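Local coordinates for protein aromatic-amino-acid:2-oxoglutarate transaminase (Candida albicans, PDB 6HND) that probably transfers amino groups between aromatic amino acids and 2-oxo acids such as 2-oxoglutarate, using pyridoxal 5'-phosphate as cofactor, at residues T287-N295 with S407-F418; P433-I443 with N487-L495. One frame throughout, in Å; residues are numbered along the deposited sequence.

Interaction 1 (T287-N295 with S407-F418)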
loop_
_atom_site.group_PDB
_atom_site.type_symbol
_atom_site.label_atom_id
_atom_site.label_comp_id
_atom_site.label_asym_id
_atom_site.label_seq_id
_atom_site.Cartn_x
_atom_site.Cartn_y
_atom_site.Cartn_z
ATOM N N THR B 287 -8.674 20.233 18.102
ATOM C CA THR B 287 -9.666 20.519 19.168
ATOM C C THR B 287 -10.218 21.917 18.887
ATOM O O THR B 287 -9.422 22.784 18.506
ATOM C CB THR B 287 -9.056 20.378 20.574
ATOM O OG1 THR B 287 -7.966 21.303 20.663
ATOM C CG2 THR B 287 -8.560 18.978 20.864
ATOM N N LEU B 288 -11.532 22.111 19.022
ATOM C CA LEU B 288 -12.205 23.380 18.640
ATOM C C LEU B 288 -12.934 23.926 19.857
ATOM O O LEU B 288 -13.780 23.224 20.408
ATOM C CB LEU B 288 -13.182 23.106 17.492
ATOM C CG LEU B 288 -12.640 22.302 16.317
ATOM C CD1 LEU B 288 -13.750 21.994 15.333
ATOM C CD2 LEU B 288 -11.506 23.036 15.631
ATOM N N PRO B 289 -12.638 25.167 20.308
ATOM C CA PRO B 289 -13.402 25.798 21.380
ATOM C C PRO B 289 -14.861 25.998 20.950
ATOM O O PRO B 289 -15.119 26.093 19.730
ATOM C CB PRO B 289 -12.747 27.155 21.661
ATOM C CG PRO B 289 -11.564 27.263 20.713
ATOM C CD PRO B 289 -11.590 26.048 19.794
ATOM N N LYS B 290 -15.781 26.016 21.922
ATOM C CA LYS B 290 -17.237 26.125 21.629
ATOM C C LYS B 290 -17.513 27.462 20.923
ATOM O O LYS B 290 -16.751 28.440 21.100
ATOM C CB LYS B 290 -18.091 25.835 22.868
ATOM C CG LYS B 290 -18.298 26.942 23.883
ATOM C CD LYS B 290 -19.615 26.757 24.646
ATOM C CE LYS B 290 -19.521 27.084 26.124
ATOM N NZ LYS B 290 -19.162 28.505 26.365
ATOM N N TYR B 291 -18.515 27.475 20.058
ATOM C CA TYR B 291 -18.821 28.628 19.182
ATOM C C TYR B 291 -18.911 29.926 19.996
ATOM O O TYR B 291 -19.596 29.968 21.039
ATOM C CB TYR B 291 -20.134 28.416 18.430
ATOM C CG TYR B 291 -20.602 29.636 17.698
ATOM C CD1 TYR B 291 -20.133 29.906 16.426
ATOM C CD2 TYR B 291 -21.505 30.521 18.271
ATOM C CE1 TYR B 291 -20.545 31.034 15.735
ATOM C CE2 TYR B 291 -21.945 31.644 17.580
ATOM C CZ TYR B 291 -21.441 31.911 16.319
ATOM O OH TYR B 291 -21.825 33.016 15.626
ATOM N N GLU B 292 -18.252 30.968 19.489
ATOM C CA GLU B 292 -18.570 32.375 19.823
ATOM C C GLU B 292 -18.560 33.205 18.519
ATOM O O GLU B 292 -17.820 32.833 17.593
ATOM C CB GLU B 292 -17.647 32.805 20.961
ATOM C CG GLU B 292 -16.237 33.180 20.551
ATOM C CD GLU B 292 -15.489 33.825 21.713
ATOM O OE1 GLU B 292 -15.379 33.168 22.786
ATOM O OE2 GLU B 292 -15.074 35.001 21.578
ATOM N N LYS B 293 -19.407 34.246 18.419
ATOM C CA LYS B 293 -19.471 35.157 17.238
ATOM C C LYS B 293 -18.052 35.432 16.737
ATOM O O LYS B 293 -17.193 35.795 17.537
ATOM C CB LYS B 293 -20.158 36.481 17.587
ATOM C CG LYS B 293 -20.561 37.337 16.386
ATOM C CD LYS B 293 -21.727 38.314 16.631
ATOM C CE LYS B 293 -22.979 37.691 17.234
ATOM N NZ LYS B 293 -23.322 36.373 16.632
ATOM N N PRO B 294 -17.742 35.223 15.431
ATOM C CA PRO B 294 -16.503 35.740 14.841
ATOM C C PRO B 294 -16.461 37.286 14.781
ATOM O O PRO B 294 -17.516 37.936 14.883
ATOM C CB PRO B 294 -16.453 35.138 13.419
ATOM C CG PRO B 294 -17.553 34.093 13.372
ATOM C CD PRO B 294 -18.536 34.452 14.463
ATOM N N ASN B 295 -15.250 37.845 14.613
ATOM C CA ASN B 295 -14.972 39.306 14.477
ATOM C C ASN B 295 -15.865 39.924 13.388
ATOM O O ASN B 295 -15.763 39.464 12.227
ATOM C CB ASN B 295 -13.494 39.574 14.169
ATOM C CG ASN B 295 -12.570 39.243 15.324
ATOM O OD1 ASN B 295 -12.992 38.644 16.312
ATOM N ND2 ASN B 295 -11.309 39.632 15.210
ATOM N N SER B 407 -10.599 26.167 13.728
ATOM C CA SER B 407 -11.432 26.835 14.750
ATOM C C SER B 407 -12.142 28.020 14.102
ATOM O O SER B 407 -13.367 28.137 14.292
ATOM C CB SER B 407 -10.644 27.264 15.949
ATOM O OG SER B 407 -11.458 28.039 16.836
ATOM N N TYR B 408 -11.415 28.875 13.391
ATOM C CA TYR B 408 -12.022 30.061 12.738
ATOM C C TYR B 408 -13.036 29.554 11.702
ATOM O O TYR B 408 -14.177 30.088 11.682
ATOM C CB TYR B 408 -10.949 30.986 12.157
ATOM C CG TYR B 408 -11.481 32.244 11.521
ATOM C CD1 TYR B 408 -12.064 33.242 12.291
ATOM C CD2 TYR B 408 -11.409 32.447 10.149
ATOM C CE1 TYR B 408 -12.572 34.403 11.724
ATOM C CE2 TYR B 408 -11.904 33.606 9.564
ATOM C CZ TYR B 408 -12.490 34.585 10.355
ATOM O OH TYR B 408 -12.978 35.734 9.810
ATOM N N ARG B 409 -12.651 28.555 10.890
ATOM C CA ARG B 409 -13.489 28.033 9.778
ATOM C C ARG B 409 -14.804 27.506 10.362
ATOM O O ARG B 409 -15.888 27.897 9.857
ATOM C CB ARG B 409 -12.754 26.959 8.969
ATOM C CG ARG B 409 -11.800 27.511 7.919
ATOM C CD ARG B 409 -10.801 26.466 7.461
ATOM N NE ARG B 409 -10.031 26.955 6.339
ATOM C CZ ARG B 409 -10.283 26.659 5.079
ATOM N NH1 ARG B 409 -11.230 25.788 4.765
ATOM N NH2 ARG B 409 -9.558 27.208 4.124
ATOM N N LYS B 410 -14.733 26.702 11.426
ATOM C CA LYS B 410 -15.953 26.078 12.006
ATOM C C LYS B 410 -16.922 27.173 12.477
ATOM O O LYS B 410 -18.150 27.066 12.189
ATOM C CB LYS B 410 -15.613 25.116 13.142
ATOM C CG LYS B 410 -16.837 24.470 13.777
ATOM C CD LYS B 410 -17.309 25.195 15.011
ATOM C CE LYS B 410 -16.442 24.909 16.218
ATOM N NZ LYS B 410 -17.029 25.490 17.447
ATOM N N ASP B 411 -16.412 28.182 13.180
ATOM C CA ASP B 411 -17.263 29.260 13.764
ATOM C C ASP B 411 -17.901 30.103 12.646
ATOM O O ASP B 411 -19.094 30.472 12.772
ATOM C CB ASP B 411 -16.457 30.123 14.731
ATOM C CG ASP B 411 -16.008 29.381 15.972
ATOM O OD1 ASP B 411 -16.601 28.296 16.282
ATOM O OD2 ASP B 411 -15.060 29.886 16.606
ATOM N N LEU B 412 -17.135 30.403 11.601
ATOM C CA LEU B 412 -17.619 31.149 10.415
ATOM C C LEU B 412 -18.827 30.411 9.820
ATOM O O LEU B 412 -19.923 31.001 9.745
ATOM C CB LEU B 412 -16.468 31.253 9.414
ATOM C CG LEU B 412 -16.530 32.416 8.437
ATOM C CD1 LEU B 412 -16.539 33.759 9.170
ATOM C CD2 LEU B 412 -15.354 32.323 7.472
ATOM N N LEU B 413 -18.664 29.136 9.467
ATOM C CA LEU B 413 -19.769 28.334 8.877
ATOM C C LEU B 413 -20.974 28.365 9.822
ATOM O O LEU B 413 -22.109 28.509 9.323
ATOM C CB LEU B 413 -19.289 26.907 8.621
ATOM C CG LEU B 413 -20.361 25.944 8.134
ATOM C CD1 LEU B 413 -20.898 26.402 6.785
ATOM C CD2 LEU B 413 -19.812 24.523 8.068
ATOM N N LEU B 414 -20.735 28.220 11.132
ATOM C CA LEU B 414 -21.816 28.247 12.157
ATOM C C LEU B 414 -22.490 29.635 12.174
ATOM O O LEU B 414 -23.731 29.652 12.250
ATOM C CB LEU B 414 -21.291 27.820 13.540
ATOM C CG LEU B 414 -21.656 26.387 13.939
ATOM C CD1 LEU B 414 -20.919 25.385 13.070
ATOM C CD2 LEU B 414 -21.369 26.119 15.395
ATOM N N TYR B 415 -21.721 30.732 12.097
ATOM C CA TYR B 415 -22.251 32.117 11.989
ATOM C C TYR B 415 -23.135 32.190 10.730
ATOM O O TYR B 415 -24.341 32.486 10.837
ATOM C CB TYR B 415 -21.106 33.135 11.997
ATOM C CG TYR B 415 -21.522 34.583 11.843
ATOM C CD1 TYR B 415 -22.061 35.283 12.910
ATOM C CD2 TYR B 415 -21.365 35.255 10.639
ATOM C CE1 TYR B 415 -22.464 36.598 12.775
ATOM C CE2 TYR B 415 -21.762 36.574 10.488
ATOM C CZ TYR B 415 -22.312 37.247 11.563
ATOM O OH TYR B 415 -22.717 38.546 11.449
ATOM N N SER B 416 -22.593 31.829 9.570
ATOM C CA SER B 416 -23.323 31.890 8.275
ATOM C C SER B 416 -24.697 31.231 8.432
ATOM O O SER B 416 -25.620 31.651 7.731
ATOM C CB SER B 416 -22.550 31.277 7.138
ATOM O OG SER B 416 -22.521 29.864 7.248
ATOM N N ILE B 417 -24.833 30.258 9.340
ATOM C CA ILE B 417 -26.078 29.454 9.506
ATOM C C ILE B 417 -26.971 30.179 10.517
ATOM O O ILE B 417 -28.194 30.319 10.235
ATOM C CB ILE B 417 -25.769 27.987 9.895
ATOM C CG1 ILE B 417 -25.148 27.198 8.733
ATOM C CG2 ILE B 417 -27.014 27.284 10.439
ATOM C CD1 ILE B 417 -24.416 25.939 9.156
ATOM N N PHE B 418 -26.398 30.620 11.642
ATOM C CA PHE B 418 -27.148 31.252 12.760
ATOM C C PHE B 418 -27.842 32.546 12.287
ATOM O O PHE B 418 -28.938 32.838 12.788
ATOM C CB PHE B 418 -26.233 31.487 13.967
ATOM C CG PHE B 418 -25.773 30.231 14.668
ATOM C CD1 PHE B 418 -26.606 29.117 14.776
ATOM C CD2 PHE B 418 -24.516 30.171 15.249
ATOM C CE1 PHE B 418 -26.183 27.978 15.441
ATOM C CE2 PHE B 418 -24.096 29.033 15.925
ATOM C CZ PHE B 418 -24.923 27.932 16.007
HETATM O O HOH W 1 -16.564 23.296 19.757
HETATM O O HOH W 2 -13.837 27.196 17.270
HETATM O O HOH W 3 -15.080 29.612 19.399
#
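An irregular loop, 287-295, is laid along the last turns of helix 392-418, held by one lysine at its start and by aromatic and proline packing farther on. The loop follows strand 276-280 of the large mixed sheet, so the contact ties that sheet to the helix backing the four-stranded antiparallel sheet. Lys410 NZ donates to Pro289 O at 3.0 Å, and the same ammonium group forms salt bridges with Asp411 OD1 and with Asp432. The Lys410 chain sets out toward the loop and bends at chi2 and chi3, which brings NZ to the carbonyl. A long flexible cation suits this place, reaching a backbone carbonyl while two carboxylates probably balance its charge. One water accepts from Lys410 NZ and lies close to Leu288 O, and another bridges Pro289 O and Ser407 OG, 2.6 Å from the latter.

Tyr291 carries the largest share of the packing. With CG anti to the backbone N (chi1 171°), its ring swings in from a CB not itself aimed at the helix, and CD1 comes 3.7 Å from Leu414 CB. Phe418 turns an edge onto the Tyr291 face in a T-shaped stack, planes at 76° and centroids 4.9 Å apart. Tyr291 CE1 approaches Asp411 O in the ring plane at 3.3 Å. The buried Tyr291 OH finds no hydrogen-bonding partner in the model and sits at the edge of the Tyr415 ring. Pro294, rigid and compact, sets CD 3.8 Å from Tyr415 CB.

Beyond the loop, the helix packs Leu414 and Leu413 on Val439 of strand 438-443, while Leu412 meets helix 499-518.

Interaction 2 (P433-I443 with N487-L495)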
loop_
_atom_site.group_PDB
_atom_site.type_symbol
_atom_site.label_atom_id
_atom_site.label_comp_id
_atom_site.label_asym_id
_atom_site.label_seq_id
_atom_site.Cartn_x
_atom_site.Cartn_y
_atom_site.Cartn_z
ATOM N N PRO B 433 -19.360 21.015 16.856
ATOM C CA PRO B 433 -18.331 19.983 17.014
ATOM C C PRO B 433 -17.190 20.447 17.924
ATOM O O PRO B 433 -16.842 21.607 17.867
ATOM C CB PRO B 433 -17.784 19.805 15.602
ATOM C CG PRO B 433 -17.944 21.206 14.994
ATOM C CD PRO B 433 -19.277 21.669 15.539
ATOM N N LYS B 434 -16.645 19.522 18.718
ATOM C CA LYS B 434 -15.559 19.776 19.694
ATOM C C LYS B 434 -14.216 19.485 19.051
ATOM O O LYS B 434 -13.191 19.897 19.642
ATOM C CB LYS B 434 -15.745 18.918 20.941
ATOM C CG LYS B 434 -16.996 19.241 21.743
ATOM C CD LYS B 434 -16.870 18.910 23.204
ATOM C CE LYS B 434 -18.073 18.193 23.791
ATOM N NZ LYS B 434 -19.360 18.599 23.191
ATOM N N ALA B 435 -14.208 18.870 17.864
ATOM C CA ALA B 435 -12.946 18.593 17.140
ATOM C C ALA B 435 -13.214 18.303 15.675
ATOM O O ALA B 435 -14.358 17.929 15.345
ATOM C CB ALA B 435 -12.215 17.453 17.801
ATOM N N GLY B 436 -12.187 18.507 14.848
ATOM C CA GLY B 436 -12.104 18.003 13.461
ATOM C C GLY B 436 -12.650 18.974 12.425
ATOM O O GLY B 436 -12.420 20.198 12.574
ATOM N N MET B 437 -13.314 18.436 11.395
ATOM C CA MET B 437 -13.635 19.169 10.146
ATOM C C MET B 437 -15.115 19.011 9.753
ATOM O O MET B 437 -15.484 19.533 8.658
ATOM C CB MET B 437 -12.724 18.707 8.999
ATOM C CG MET B 437 -12.771 17.203 8.698
ATOM S SD MET B 437 -11.847 16.698 7.204
ATOM C CE MET B 437 -10.228 17.376 7.556
ATOM N N PHE B 438 -15.949 18.355 10.573
ATOM C CA PHE B 438 -17.353 18.016 10.198
ATOM C C PHE B 438 -18.369 18.699 11.133
ATOM O O PHE B 438 -18.134 18.827 12.345
ATOM C CB PHE B 438 -17.566 16.499 10.146
ATOM C CG PHE B 438 -16.709 15.784 9.124
ATOM C CD1 PHE B 438 -16.685 16.195 7.802
ATOM C CD2 PHE B 438 -15.953 14.680 9.485
ATOM C CE1 PHE B 438 -15.887 15.550 6.879
ATOM C CE2 PHE B 438 -15.144 14.043 8.564
ATOM C CZ PHE B 438 -15.101 14.488 7.266
ATOM N N VAL B 439 -19.484 19.141 10.542
ATOM C CA VAL B 439 -20.682 19.699 11.236
ATOM C C VAL B 439 -21.905 18.854 10.891
ATOM O O VAL B 439 -22.188 18.695 9.679
ATOM C CB VAL B 439 -20.933 21.153 10.843
ATOM C CG1 VAL B 439 -22.171 21.682 11.538
ATOM C CG2 VAL B 439 -19.745 22.039 11.160
ATOM N N THR B 440 -22.624 18.364 11.899
ATOM C CA THR B 440 -24.005 17.851 11.726
ATOM C C THR B 440 -24.969 19.039 11.557
ATOM O O THR B 440 -25.096 19.910 12.481
ATOM C CB THR B 440 -24.475 16.935 12.862
ATOM O OG1 THR B 440 -23.629 15.793 12.891
ATOM C CG2 THR B 440 -25.899 16.461 12.669
ATOM N N PHE B 441 -25.645 19.049 10.412
ATOM C CA PHE B 441 -26.642 20.074 10.018
ATOM C C PHE B 441 -27.993 19.374 9.980
ATOM O O PHE B 441 -28.250 18.614 9.022
ATOM C CB PHE B 441 -26.256 20.683 8.672
ATOM C CG PHE B 441 -27.118 21.819 8.203
ATOM C CD1 PHE B 441 -27.001 23.073 8.768
ATOM C CD2 PHE B 441 -27.987 21.657 7.136
ATOM C CE1 PHE B 441 -27.765 24.136 8.303
ATOM C CE2 PHE B 441 -28.769 22.710 6.688
ATOM C CZ PHE B 441 -28.630 23.954 7.251
ATOM N N LYS B 442 -28.791 19.614 11.012
ATOM C CA LYS B 442 -30.105 18.979 11.236
ATOM C C LYS B 442 -31.176 19.716 10.437
ATOM O O LYS B 442 -31.134 20.954 10.327
ATOM C CB LYS B 442 -30.399 18.953 12.735
ATOM C CG LYS B 442 -29.524 17.983 13.519
ATOM C CD LYS B 442 -30.056 17.626 14.882
ATOM C CE LYS B 442 -29.532 18.553 15.957
ATOM N NZ LYS B 442 -29.635 17.935 17.299
ATOM N N ILE B 443 -32.083 18.940 9.868
ATOM C CA ILE B 443 -33.292 19.407 9.151
ATOM C C ILE B 443 -34.490 19.001 10.008
ATOM O O ILE B 443 -34.731 17.764 10.117
ATOM C CB ILE B 443 -33.354 18.755 7.757
ATOM C CG1 ILE B 443 -32.028 18.862 6.997
ATOM C CG2 ILE B 443 -34.534 19.320 6.983
ATOM C CD1 ILE B 443 -31.468 20.267 6.876
ATOM N N ASN B 487 -32.168 12.585 9.275
ATOM C CA ASN B 487 -32.606 13.960 8.895
ATOM C C ASN B 487 -31.459 14.962 9.088
ATOM O O ASN B 487 -31.635 15.964 9.790
ATOM C CB ASN B 487 -33.868 14.380 9.658
ATOM C CG ASN B 487 -33.692 14.343 11.165
ATOM O OD1 ASN B 487 -33.040 13.435 11.703
ATOM N ND2 ASN B 487 -34.235 15.355 11.832
ATOM N N PHE B 488 -30.308 14.738 8.462
ATOM C CA PHE B 488 -29.187 15.699 8.582
ATOM C C PHE B 488 -28.291 15.602 7.360
ATOM O O PHE B 488 -28.249 14.548 6.739
ATOM C CB PHE B 488 -28.380 15.505 9.872
ATOM C CG PHE B 488 -27.574 14.238 9.976
ATOM C CD1 PHE B 488 -28.130 13.085 10.510
ATOM C CD2 PHE B 488 -26.241 14.213 9.609
ATOM C CE1 PHE B 488 -27.361 11.936 10.668
ATOM C CE2 PHE B 488 -25.485 13.054 9.722
ATOM C CZ PHE B 488 -26.049 11.915 10.240
ATOM N N PHE B 489 -27.575 16.681 7.090
ATOM C CA PHE B 489 -26.428 16.704 6.159
ATOM C C PHE B 489 -25.150 16.886 6.972
ATOM O O PHE B 489 -25.170 17.617 7.964
ATOM C CB PHE B 489 -26.590 17.823 5.140
ATOM C CG PHE B 489 -27.826 17.709 4.299
ATOM C CD1 PHE B 489 -27.914 16.748 3.300
ATOM C CD2 PHE B 489 -28.880 18.595 4.475
ATOM C CE1 PHE B 489 -29.059 16.641 2.524
ATOM C CE2 PHE B 489 -30.040 18.467 3.716
ATOM C CZ PHE B 489 -30.124 17.495 2.743
ATOM N N ARG B 490 -24.081 16.199 6.561
ATOM C CA ARG B 490 -22.721 16.429 7.093
ATOM C C ARG B 490 -22.121 17.548 6.264
ATOM O O ARG B 490 -22.145 17.433 5.013
ATOM C CB ARG B 490 -21.826 15.189 6.985
ATOM C CG ARG B 490 -20.461 15.361 7.648
ATOM C CD ARG B 490 -19.507 14.247 7.268
ATOM N NE ARG B 490 -19.009 14.446 5.923
ATOM C CZ ARG B 490 -18.176 13.647 5.296
ATOM N NH1 ARG B 490 -17.717 12.564 5.896
ATOM N NH2 ARG B 490 -17.804 13.924 4.061
ATOM N N LEU B 491 -21.534 18.526 6.943
ATOM C CA LEU B 491 -20.856 19.680 6.303
ATOM C C LEU B 491 -19.379 19.583 6.625
ATOM O O LEU B 491 -19.075 19.244 7.777
ATOM C CB LEU B 491 -21.432 20.983 6.853
ATOM C CG LEU B 491 -22.960 21.061 6.903
ATOM C CD1 LEU B 491 -23.376 22.359 7.566
ATOM C CD2 LEU B 491 -23.547 20.957 5.507
ATOM N N CYS B 492 -18.524 19.825 5.632
ATOM C CA CYS B 492 -17.065 19.906 5.812
ATOM C C CYS B 492 -16.542 21.273 5.351
ATOM O O CYS B 492 -16.765 21.618 4.174
ATOM C CB CYS B 492 -16.356 18.781 5.075
ATOM S SG CYS B 492 -14.563 18.895 5.285
ATOM N N TYR B 493 -15.855 21.981 6.253
ATOM C CA TYR B 493 -15.285 23.348 6.063
ATOM C C TYR B 493 -13.764 23.254 5.862
ATOM O O TYR B 493 -13.044 24.242 6.062
ATOM C CB TYR B 493 -15.652 24.248 7.251
ATOM C CG TYR B 493 -15.455 23.596 8.591
ATOM C CD1 TYR B 493 -14.197 23.559 9.177
ATOM C CD2 TYR B 493 -16.491 22.947 9.237
ATOM C CE1 TYR B 493 -13.981 22.935 10.393
ATOM C CE2 TYR B 493 -16.304 22.352 10.478
ATOM C CZ TYR B 493 -15.043 22.340 11.048
ATOM O OH TYR B 493 -14.827 21.718 12.230
ATOM N N ALA B 494 -13.269 22.072 5.487
ATOM C CA ALA B 494 -11.828 21.823 5.276
ATOM C C ALA B 494 -11.446 22.195 3.842
ATOM O O ALA B 494 -10.290 22.570 3.639
ATOM C CB ALA B 494 -11.499 20.375 5.591
ATOM N N LEU B 495 -12.376 22.104 2.890
ATOM C CA LEU B 495 -12.048 22.162 1.441
ATOM C C LEU B 495 -11.984 23.629 0.976
ATOM O O LEU B 495 -11.132 23.953 0.138
ATOM C CB LEU B 495 -13.064 21.347 0.622
ATOM C CG LEU B 495 -12.468 20.305 -0.341
ATOM C CD1 LEU B 495 -13.462 19.940 -1.419
ATOM C CD2 LEU B 495 -11.143 20.750 -0.984
#
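Phe438 and Arg490 lie flat against each other on one face of an antiparallel strand pair, the guanidinium stacked on the ring with planes only 9° apart. The cation-pi contact is off-centre: Arg490 CZ is 4.0 Å from the ring centroid, and Arg490 CD adds a CH-pi contact over the same face. Arg490 leaves its strand extended (chi1 -175°) and bends at chi3, which carries the guanidinium across the ring. Met437 CG covers the opposite face. A planar cation suits this site, because it can stack while its N-H groups reach outward: NH1 bonds Asn252 OD1 and NH2 bonds Ser42 O of the second subunit. Phe438 touches the pyridoxal phosphate and Asn252 binds it, so the stack forms part of the active-site wall.

On the other, apolar sheet face, Leu491 CD1 comes within 3.5 Å of Phe441 CB, and Phe441 and Phe489 meet at their ring edges. Val439 CG2 reaches the edge of the Tyr493 ring, 3.5 Å from CE2. Tyr493 OH also makes a weak hydrogen bond to Gly436 O.

Reciprocal backbone bonds join Val439 with Leu491 and Phe441 with Phe489. At the far end Ile443 N donates to Asn487 O, and Asn487 ND2 returns a bond to Ile443 O at 3.0 Å: a side-chain amide continues the pairing past the last backbone bond, its donor 36° out of the carbonyl plane.

These two strands form the middle of a four-stranded antiparallel sheet, between 428-430 and 470-471. Helix 499-518 packs on Phe441 and Leu491, and helix 451-465 on Ile443 and Phe489.

In the fold
The centres of the two interactions lie about 12 Å apart, and the contacts touch directly. Arg409 NH1 of interaction 1 reaches Tyr493 O of interaction 2 at 2.7 Å, a probable hydrogen bond, and Leu288 N approaches Lys434 O at 2.8 Å, probably in the same way. Tyr493 of interaction 2 packs against interaction 1, with Leu288 CD1 3.3 Å from its OH and Lys410 CB 3.5 Å from its CZ. Interaction 2 borders the active site: the nearest atoms of the Phe438 side chain and the bound pyridoxal phosphate are about 4 Å apart. Interaction 1 stands farther back, the nearest atoms of its Leu288 side chain and the cofactor being about 13 Å apart. Both contacts also meet the second subunit.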